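Local coordinates for protein hydrolase, NUDIX family (Clostridium perfringens ATCC 13124, PDB 3F6A) that probably hydrolyses a nucleoside diphosphate linked to another moiety, as Nudix hydrolases do, although its own substrate is not established, at residues T8-I13 / M30-G35; K18-L23 / L122-K127; H86-D91 / D100-A105. All coordinates share one frame; numbering follows the deposited sequence.

Interaction 1 (T8-I13 / M30-G35); sequences TVSVFI and MLPLGG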
loop_
_atom_site.group_PDB
_atom_site.type_symbol
_atom_site.label_atom_id
_atom_site.label_comp_id
_atom_site.label_asym_id
_atom_site.label_seq_id
_atom_site.Cartn_x
_atom_site.Cartn_y
_atom_site.Cartn_z
ATOM N N THR A 8 6.450 2.060 -8.199
ATOM C CA THR A 8 7.360 0.938 -8.346
ATOM C C THR A 8 7.115 -0.058 -7.214
ATOM O O THR A 8 6.371 0.229 -6.274
ATOM C CB THR A 8 8.830 1.402 -8.252
ATOM O OG1 THR A 8 9.116 1.809 -6.906
ATOM C CG2 THR A 8 9.088 2.581 -9.184
ATOM N N VAL A 9 7.746 -1.226 -7.305
ATOM C CA VAL A 9 7.623 -2.234 -6.262
ATOM C C VAL A 9 9.009 -2.730 -5.870
ATOM O O VAL A 9 9.971 -2.582 -6.626
ATOM C CB VAL A 9 6.761 -3.452 -6.709
ATOM C CG1 VAL A 9 5.367 -2.989 -7.078
ATOM C CG2 VAL A 9 7.424 -4.188 -7.878
ATOM N N SER A 10 9.102 -3.298 -4.675
ATOM C CA SER A 10 10.345 -3.855 -4.157
ATOM C C SER A 10 9.953 -5.165 -3.497
ATOM O O SER A 10 8.873 -5.266 -2.919
ATOM C CB SER A 10 10.981 -2.931 -3.107
ATOM O OG SER A 10 11.581 -1.806 -3.717
ATOM N N VAL A 11 10.822 -6.163 -3.587
ATOM C CA VAL A 11 10.538 -7.458 -2.992
ATOM C C VAL A 11 11.753 -8.018 -2.278
ATOM O O VAL A 11 12.817 -8.162 -2.873
ATOM C CB VAL A 11 10.131 -8.503 -4.048
ATOM C CG1 VAL A 11 9.371 -9.635 -3.379
ATOM C CG2 VAL A 11 9.315 -7.858 -5.139
ATOM N N PHE A 12 11.580 -8.331 -1.003
ATOM C CA PHE A 12 12.628 -8.922 -0.202
ATOM C C PHE A 12 12.279 -10.397 -0.164
ATOM O O PHE A 12 11.273 -10.795 0.417
ATOM C CB PHE A 12 12.624 -8.303 1.195
ATOM C CG PHE A 12 13.217 -6.923 1.236
ATOM C CD1 PHE A 12 14.578 -6.749 1.464
ATOM C CD2 PHE A 12 12.425 -5.801 1.008
ATOM C CE1 PHE A 12 15.142 -5.477 1.468
ATOM C CE2 PHE A 12 12.984 -4.519 1.009
ATOM C CZ PHE A 12 14.340 -4.356 1.237
ATOM N N ILE A 13 13.117 -11.205 -0.804
ATOM C CA ILE A 13 12.885 -12.640 -0.896
ATOM C C ILE A 13 13.731 -13.429 0.091
ATOM O O ILE A 13 14.950 -13.274 0.140
ATOM C CB ILE A 13 13.175 -13.130 -2.330
ATOM C CG1 ILE A 13 12.326 -12.323 -3.313
ATOM C CG2 ILE A 13 12.880 -14.617 -2.454
ATOM C CD1 ILE A 13 12.637 -12.576 -4.767
HETATM N N MSE A 30 23.669 -2.419 -2.884
HETATM C CA MSE A 30 22.818 -3.603 -2.830
HETATM C C MSE A 30 21.359 -3.204 -2.592
HETATM O O MSE A 30 21.065 -2.397 -1.705
HETATM C CB MSE A 30 23.285 -4.537 -1.716
HETATM C CG MSE A 30 24.697 -5.080 -1.933
HETATM SE SE MSE A 30 24.967 -5.851 -3.702
HETATM C CE MSE A 30 24.033 -7.505 -3.433
ATOM N N LEU A 31 20.449 -3.760 -3.392
ATOM C CA LEU A 31 19.026 -3.455 -3.263
ATOM C C LEU A 31 18.166 -4.694 -3.482
ATOM O O LEU A 31 18.619 -5.692 -4.059
ATOM C CB LEU A 31 18.614 -2.396 -4.288
ATOM C CG LEU A 31 19.239 -1.000 -4.216
ATOM C CD1 LEU A 31 18.791 -0.199 -5.429
ATOM C CD2 LEU A 31 18.832 -0.304 -2.915
ATOM N N PRO A 32 16.915 -4.657 -3.003
ATOM C CA PRO A 32 16.049 -5.817 -3.201
ATOM C C PRO A 32 15.632 -5.789 -4.657
ATOM O O PRO A 32 15.856 -4.791 -5.344
ATOM C CB PRO A 32 14.882 -5.533 -2.268
ATOM C CG PRO A 32 14.795 -4.033 -2.293
ATOM C CD PRO A 32 16.251 -3.635 -2.180
ATOM N N LEU A 33 15.049 -6.879 -5.139
ATOM C CA LEU A 33 14.590 -6.918 -6.516
ATOM C C LEU A 33 13.406 -5.957 -6.616
ATOM O O LEU A 33 12.790 -5.616 -5.605
ATOM C CB LEU A 33 14.137 -8.335 -6.890
ATOM C CG LEU A 33 15.126 -9.469 -6.602
ATOM C CD1 LEU A 33 14.669 -10.751 -7.315
ATOM C CD2 LEU A 33 16.509 -9.060 -7.080
ATOM N N GLY A 34 13.086 -5.525 -7.832
ATOM C CA GLY A 34 11.975 -4.609 -8.007
ATOM C C GLY A 34 12.039 -3.837 -9.310
ATOM O O GLY A 34 12.904 -4.090 -10.149
ATOM N N GLY A 35 11.125 -2.887 -9.480
ATOM C CA GLY A 35 11.098 -2.101 -10.701
ATOM C C GLY A 35 9.728 -1.490 -10.914
ATOM O O GLY A 35 8.858 -1.595 -10.050
#

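Interaction 2 (K18-L23 / L122-K127); sequences KVLLHL and LKWYSK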
loop_
_atom_site.group_PDB
_atom_site.type_symbol
_atom_site.label_atom_id
_atom_site.label_comp_id
_atom_site.label_asym_id
_atom_site.label_seq_id
_atom_site.Cartn_x
_atom_site.Cartn_y
_atom_site.Cartn_z
ATOM N N LYS A 18 18.054 -16.832 4.859
ATOM C CA LYS A 18 18.742 -15.713 4.220
ATOM C C LYS A 18 17.818 -14.907 3.301
ATOM O O LYS A 18 16.785 -15.403 2.854
ATOM C CB LYS A 18 19.962 -16.220 3.433
ATOM C CG LYS A 18 20.922 -17.060 4.270
ATOM C CD LYS A 18 22.288 -17.191 3.619
ATOM C CE LYS A 18 23.223 -18.018 4.500
ATOM N NZ LYS A 18 24.633 -18.013 4.009
ATOM N N VAL A 19 18.198 -13.662 3.029
ATOM C CA VAL A 19 17.407 -12.786 2.170
ATOM C C VAL A 19 18.255 -12.349 0.979
ATOM O O VAL A 19 19.456 -12.142 1.112
ATOM C CB VAL A 19 16.912 -11.544 2.955
ATOM C CG1 VAL A 19 18.098 -10.803 3.545
ATOM C CG2 VAL A 19 16.098 -10.642 2.045
ATOM N N LEU A 20 17.613 -12.195 -0.175
ATOM C CA LEU A 20 18.291 -11.833 -1.419
ATOM C C LEU A 20 18.313 -10.359 -1.806
ATOM O O LEU A 20 17.309 -9.663 -1.704
ATOM C CB LEU A 20 17.670 -12.624 -2.576
ATOM C CG LEU A 20 18.093 -12.248 -3.998
ATOM C CD1 LEU A 20 19.553 -12.643 -4.216
ATOM C CD2 LEU A 20 17.189 -12.957 -5.000
ATOM N N LEU A 21 19.473 -9.900 -2.271
ATOM C CA LEU A 21 19.646 -8.520 -2.731
ATOM C C LEU A 21 20.510 -8.583 -3.987
ATOM O O LEU A 21 21.205 -9.569 -4.206
ATOM C CB LEU A 21 20.371 -7.672 -1.676
ATOM C CG LEU A 21 19.741 -7.483 -0.294
ATOM C CD1 LEU A 21 20.730 -6.769 0.616
ATOM C CD2 LEU A 21 18.451 -6.682 -0.407
ATOM N N HIS A 22 20.468 -7.547 -4.816
ATOM C CA HIS A 22 21.315 -7.535 -5.999
ATOM C C HIS A 22 21.911 -6.149 -6.197
ATOM O O HIS A 22 21.327 -5.153 -5.778
ATOM C CB HIS A 22 20.542 -8.029 -7.241
ATOM C CG HIS A 22 19.578 -7.041 -7.828
ATOM N ND1 HIS A 22 19.041 -5.991 -7.115
ATOM C CD2 HIS A 22 19.011 -6.984 -9.058
ATOM C CE1 HIS A 22 18.186 -5.331 -7.879
ATOM N NE2 HIS A 22 18.151 -5.914 -9.061
ATOM N N LEU A 23 23.097 -6.091 -6.801
ATOM C CA LEU A 23 23.781 -4.821 -7.039
ATOM C C LEU A 23 23.100 -4.082 -8.190
ATOM O O LEU A 23 23.153 -4.512 -9.340
ATOM C CB LEU A 23 25.262 -5.067 -7.377
ATOM C CG LEU A 23 26.255 -3.950 -7.019
ATOM C CD1 LEU A 23 27.636 -4.324 -7.530
ATOM C CD2 LEU A 23 25.813 -2.634 -7.615
ATOM N N LEU A 122 24.047 -11.152 -7.419
ATOM C CA LEU A 122 23.003 -11.410 -6.438
ATOM C C LEU A 122 23.618 -12.131 -5.247
ATOM O O LEU A 122 24.359 -13.097 -5.417
ATOM C CB LEU A 122 21.894 -12.276 -7.048
ATOM C CG LEU A 122 20.942 -11.648 -8.079
ATOM C CD1 LEU A 122 21.699 -11.235 -9.321
ATOM C CD2 LEU A 122 19.864 -12.651 -8.432
ATOM N N LYS A 123 23.309 -11.664 -4.043
ATOM C CA LYS A 123 23.857 -12.279 -2.847
ATOM C C LYS A 123 22.805 -12.530 -1.781
ATOM O O LYS A 123 21.853 -11.768 -1.644
ATOM C CB LYS A 123 24.969 -11.396 -2.275
ATOM C CG LYS A 123 26.113 -11.137 -3.257
ATOM C CD LYS A 123 27.296 -10.471 -2.571
ATOM C CE LYS A 123 27.866 -11.355 -1.472
ATOM N NZ LYS A 123 29.007 -10.708 -0.754
ATOM N N TRP A 124 22.978 -13.613 -1.030
ATOM C CA TRP A 124 22.050 -13.943 0.045
ATOM C C TRP A 124 22.693 -13.524 1.359
ATOM O O TRP A 124 23.887 -13.743 1.573
ATOM C CB TRP A 124 21.742 -15.439 0.063
ATOM C CG TRP A 124 20.961 -15.907 -1.136
ATOM C CD1 TRP A 124 21.463 -16.385 -2.314
ATOM C CD2 TRP A 124 19.538 -15.948 -1.259
ATOM N NE1 TRP A 124 20.435 -16.725 -3.163
ATOM C CE2 TRP A 124 19.243 -16.467 -2.540
ATOM C CE3 TRP A 124 18.477 -15.600 -0.409
ATOM C CZ2 TRP A 124 17.931 -16.647 -2.991
ATOM C CZ3 TRP A 124 17.175 -15.781 -0.856
ATOM C CH2 TRP A 124 16.914 -16.300 -2.137
ATOM N N TYR A 125 21.900 -12.923 2.240
ATOM C CA TYR A 125 22.414 -12.449 3.519
ATOM C C TYR A 125 21.717 -13.039 4.732
ATOM O O TYR A 125 20.488 -13.149 4.776
ATOM C CB TYR A 125 22.298 -10.926 3.593
ATOM C CG TYR A 125 23.081 -10.187 2.541
ATOM C CD1 TYR A 125 24.299 -9.583 2.850
ATOM C CD2 TYR A 125 22.598 -10.078 1.235
ATOM C CE1 TYR A 125 25.016 -8.889 1.887
ATOM C CE2 TYR A 125 23.305 -9.393 0.270
ATOM C CZ TYR A 125 24.511 -8.797 0.599
ATOM O OH TYR A 125 25.211 -8.109 -0.362
ATOM N N SER A 126 22.519 -13.406 5.722
ATOM C CA SER A 126 22.010 -13.954 6.970
ATOM C C SER A 126 21.707 -12.754 7.855
ATOM O O SER A 126 22.156 -11.642 7.572
ATOM C CB SER A 126 23.081 -14.807 7.645
ATOM O OG SER A 126 24.205 -14.004 7.966
ATOM N N LYS A 127 20.950 -12.966 8.925
ATOM C CA LYS A 127 20.642 -11.858 9.817
ATOM C C LYS A 127 21.967 -11.337 10.368
ATOM O O LYS A 127 22.087 -10.165 10.720
ATOM C CB LYS A 127 19.717 -12.315 10.954
ATOM C CG LYS A 127 19.368 -11.213 11.947
ATOM C CD LYS A 127 17.871 -11.140 12.255
ATOM C CE LYS A 127 17.339 -12.399 12.930
ATOM N NZ LYS A 127 17.199 -13.555 11.997
HETATM O O HOH W 1 25.961 -15.377 2.825
#

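Interaction 3 (H86-D91 / D100-A105); sequences HTILGD and DFVYYA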
loop_
_atom_site.group_PDB
_atom_site.type_symbol
_atom_site.label_atom_id
_atom_site.label_comp_id
_atom_site.label_asym_id
_atom_site.label_seq_id
_atom_site.Cartn_x
_atom_site.Cartn_y
_atom_site.Cartn_z
ATOM N N HIS A 86 5.187 -2.139 3.425
ATOM C CA HIS A 86 5.550 -0.747 3.651
ATOM C C HIS A 86 5.424 0.032 2.354
ATOM O O HIS A 86 5.430 -0.548 1.263
ATOM C CB HIS A 86 6.997 -0.634 4.131
ATOM C CG HIS A 86 7.252 -1.245 5.472
ATOM N ND1 HIS A 86 6.589 -0.843 6.613
ATOM C CD2 HIS A 86 8.128 -2.201 5.863
ATOM C CE1 HIS A 86 7.047 -1.525 7.647
ATOM N NE2 HIS A 86 7.983 -2.354 7.220
ATOM N N THR A 87 5.320 1.349 2.489
ATOM C CA THR A 87 5.227 2.245 1.349
ATOM C C THR A 87 6.288 3.322 1.555
ATOM O O THR A 87 6.274 4.055 2.553
ATOM C CB THR A 87 3.829 2.887 1.252
ATOM O OG1 THR A 87 2.850 1.864 1.024
ATOM C CG2 THR A 87 3.778 3.882 0.112
ATOM N N ILE A 88 7.210 3.417 0.602
ATOM C CA ILE A 88 8.302 4.380 0.690
ATOM C C ILE A 88 8.418 5.319 -0.512
ATOM O O ILE A 88 8.159 4.931 -1.656
ATOM C CB ILE A 88 9.638 3.629 0.869
ATOM C CG1 ILE A 88 9.596 2.826 2.171
ATOM C CG2 ILE A 88 10.809 4.610 0.858
ATOM C CD1 ILE A 88 10.812 1.944 2.386
ATOM N N LEU A 89 8.808 6.563 -0.243
ATOM C CA LEU A 89 8.984 7.548 -1.307
ATOM C C LEU A 89 10.466 7.603 -1.683
ATOM O O LEU A 89 11.320 7.945 -0.849
ATOM C CB LEU A 89 8.506 8.928 -0.855
ATOM C CG LEU A 89 8.631 10.055 -1.891
ATOM C CD1 LEU A 89 7.770 9.750 -3.110
ATOM C CD2 LEU A 89 8.208 11.380 -1.254
ATOM N N GLY A 90 10.753 7.249 -2.935
ATOM C CA GLY A 90 12.113 7.232 -3.437
ATOM C C GLY A 90 12.401 8.417 -4.339
ATOM O O GLY A 90 11.500 8.979 -4.970
ATOM N N ASP A 91 13.677 8.779 -4.419
ATOM C CA ASP A 91 14.099 9.934 -5.197
ATOM C C ASP A 91 15.122 9.554 -6.256
ATOM O O ASP A 91 15.378 10.309 -7.193
ATOM C CB ASP A 91 14.704 10.966 -4.244
ATOM C CG ASP A 91 14.429 12.385 -4.668
ATOM O OD1 ASP A 91 13.289 12.669 -5.098
ATOM O OD2 ASP A 91 15.344 13.226 -4.547
ATOM N N ASP A 100 7.329 3.530 -3.720
ATOM C CA ASP A 100 7.775 2.154 -3.813
ATOM C C ASP A 100 7.012 1.281 -2.831
ATOM O O ASP A 100 7.114 1.464 -1.612
ATOM C CB ASP A 100 9.274 2.054 -3.537
ATOM C CG ASP A 100 9.780 0.629 -3.618
ATOM O OD1 ASP A 100 9.731 0.034 -4.715
ATOM O OD2 ASP A 100 10.220 0.098 -2.579
ATOM N N PHE A 101 6.232 0.347 -3.374
ATOM C CA PHE A 101 5.455 -0.583 -2.564
ATOM C C PHE A 101 6.336 -1.774 -2.239
ATOM O O PHE A 101 6.734 -2.517 -3.131
ATOM C CB PHE A 101 4.204 -1.047 -3.321
ATOM C CG PHE A 101 3.162 0.028 -3.479
ATOM C CD1 PHE A 101 2.758 0.785 -2.382
ATOM C CD2 PHE A 101 2.576 0.278 -4.715
ATOM C CE1 PHE A 101 1.785 1.775 -2.517
ATOM C CE2 PHE A 101 1.605 1.263 -4.857
ATOM C CZ PHE A 101 1.210 2.011 -3.756
ATOM N N VAL A 102 6.628 -1.950 -0.954
ATOM C CA VAL A 102 7.498 -3.027 -0.498
ATOM C C VAL A 102 6.778 -4.288 -0.052
ATOM O O VAL A 102 5.881 -4.236 0.782
ATOM C CB VAL A 102 8.383 -2.548 0.659
ATOM C CG1 VAL A 102 9.359 -3.644 1.060
ATOM C CG2 VAL A 102 9.121 -1.299 0.245
ATOM N N TYR A 103 7.207 -5.423 -0.599
ATOM C CA TYR A 103 6.625 -6.719 -0.279
ATOM C C TYR A 103 7.701 -7.676 0.207
ATOM O O TYR A 103 8.871 -7.547 -0.158
ATOM C CB TYR A 103 5.974 -7.327 -1.526
ATOM C CG TYR A 103 4.784 -6.569 -2.053
ATOM C CD1 TYR A 103 3.486 -6.989 -1.771
ATOM C CD2 TYR A 103 4.953 -5.425 -2.841
ATOM C CE1 TYR A 103 2.381 -6.293 -2.259
ATOM C CE2 TYR A 103 3.852 -4.724 -3.335
ATOM C CZ TYR A 103 2.573 -5.166 -3.037
ATOM O OH TYR A 103 1.484 -4.483 -3.516
ATOM N N TYR A 104 7.302 -8.637 1.036
ATOM C CA TYR A 104 8.225 -9.650 1.531
ATOM C C TYR A 104 7.708 -10.963 0.956
ATOM O O TYR A 104 6.499 -11.145 0.810
ATOM C CB TYR A 104 8.229 -9.710 3.068
ATOM C CG TYR A 104 8.711 -8.441 3.761
ATOM C CD1 TYR A 104 9.477 -7.492 3.083
ATOM C CD2 TYR A 104 8.416 -8.209 5.102
ATOM C CE1 TYR A 104 9.942 -6.338 3.730
ATOM C CE2 TYR A 104 8.872 -7.064 5.759
ATOM C CZ TYR A 104 9.634 -6.133 5.066
ATOM O OH TYR A 104 10.080 -5.005 5.723
ATOM N N ALA A 105 8.616 -11.871 0.622
ATOM C CA ALA A 105 8.224 -13.151 0.044
ATOM C C ALA A 105 9.235 -14.246 0.345
ATOM O O ALA A 105 10.294 -13.996 0.908
ATOM C CB ALA A 105 8.070 -13.006 -1.462
#

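Interaction 1 (T8-I13 / M30-G35)
Pro32 meets one face of the Phe12 ring, its CB over the centre, 3.7 Å from the ring centroid and only 9° off the normal, a CH-pi contact. Pro32 CG is shifted toward the far end of the same face, 3.6 Å from Phe12 CZ. The CB of Phe12 points away from the partner strand and CG is anti to the carbonyl carbon (chi1 -76°); from there the ring comes back toward Pro32. Helix 138-150 also packs on this pair, with Met143, Ala144 and Ala147 against Phe12 and Ile140 against Pro32.

The strands run antiparallel. Val9 and Gly35 exchange two backbone hydrogen bonds, and Val11 N gives a third to Leu33 O at 2.9 Å. The return bond from Leu33 N to Val11 O is weak at 3.4 Å, next to the point where Pro32 CB comes up against that same oxygen. Between them the non-hydrogen-bonded pair Ser10 and Gly34 comes close, CA to CA 4.2 Å; a CB on Gly34 would clash with Val9 O, which its CA approaches to 3.2 Å in a C-H...O contact. On the face that carries Val9, Val11 and Leu33, helix 43-55 covers the strands; nearby, Ile13 CD1 meets Leu33 CD1 at 3.7 Å, the two side chains crossing at about a right angle.

The hydroxyls of Thr8 and Ser10 are satisfied by Asp100, and Gly34 N by Glu54 of helix 43-55. Gly35 matches the first glycine of the Nudix box; backbone bonds and the Pro32-Phe12 contact join the start of this family signature to strand 7-15.

Interaction 2 (K18-L23 / L122-K127)
Leu20 and Trp124 meet in a CH-pi contact, Leu20 CB lying over the six-membered ring, 3.6 Å from its centroid. CB is displaced toward the rim, nearest CZ3, and Val19 N lies in plane at the indole edge. Trp124 CG is anti to its carbonyl carbon (chi1 -67°); farther out, CE3 and CZ3 come against Leu20. Trp124 NE1 is bonded to the carbonyl oxygen of Phe110, whose ring meets the indole edge-to-face.

Other apolar contacts fall on both faces of the sheet. Beside Trp124, Leu20 CD1 packs on Leu122 CB at 3.7 Å, and Leu122 CG rests on His22 CB. On the other face, Leu21 CD1 touches Tyr125 CE2 at 3.7 Å, the side chains crossing at about a right angle, while Val19 O lies in plane at the edge of the tyrosine ring.

Four backbone hydrogen bonds join the antiparallel strands, the shortest 2.8 Å from Tyr125 N to Val19 O. C-H...O contacts fill the steps between, as from Trp124 CA to Val19 O.

Between the segments, the polar side-chain link is a water bridge at the margin: Lys18 NZ gives a hydrogen bond of 3.2 Å to a water that in turn donates to Trp124 O.

The pairing sets strand 122-125 on strand 18-23 in the Nudix sheet, with helix 138-150 against Val19 and Leu21 and helix 43-55 against Leu20 and Leu122. Its chemistry divides strand 18-23 by alternation: Val19 and Leu21 bond across to Tyr125 and Lys123, while the backbones of Leu20 and His22 turn to Ile13 and Leu31.

Interaction 3 (H86-D91 / D100-A105)
Ile88 and Asp100 make the tight end of this hairpin. They form an antiparallel hydrogen-bonded pair in which Ile88 N reaches Asp100 O at 3.0 Å, nearly straight at 173°; the return bond, from Asp100 N to Ile88 O, is modelled so short that its length is doubtful. At the other end the grip is uneven: Val102 N reaches His86 O at 2.9 Å, but His86 N to Val102 O is weak at 3.4 Å. The Ile88 CD1 to Val102 CG2 contact is also slack, 4.2 Å.

The His86 side chain, though partly exposed, is held. Tyr104 OH lies in the plane of its ring, at the edge, 3.4 Å from His86 CD2. This is a contact and not a bond; the imidazole NE2 and the tyrosine hydroxyl both bond OE1 of Glu146, so one carboxylate oxygen holds the two groups together. The carboxylate of Asp100, on the same face, serves strand 7-15.

On the opposite face, Thr87 and Phe101 lie side by side and point the same way, with Thr87 OG1 in plane at the ring edge, 3.6 Å from Phe101 CD1. The second subunit packs on this face, its own Phe101 meeting this ring with the planes at about 45°.

Strand 98-106 thus has strand 86-90 antiparallel on one flank and strand 7-15 parallel on the other. Helix 138-150 lies over Ile88, Val102 and Tyr104 through Met143, and beyond Ile88 and Leu89 the sheet runs on into a strand of the neighbouring subunit.

In the fold
All three contacts belong to one mixed sheet. Interaction 1 has its centre about 4 Å from the centre of the folded chain, about 11 Å from the centre of interaction 2 and about 8 Å from that of interaction 3; the centres of interactions 2 and 3 are about 17 Å apart, and their nearest atoms about 7 Å. Strand 18-23 adjoins both strands of interaction 1, and strand 7-15 adjoins strand 98-106. Along the chain the segments of interactions 1 and 2 alternate, whereas interaction 3 follows interaction 1 and falls between the segments of interaction 2. Helix 138-150 packs on all three. The Nudix core is thus continuous from strand 122-125 to the subunit interface.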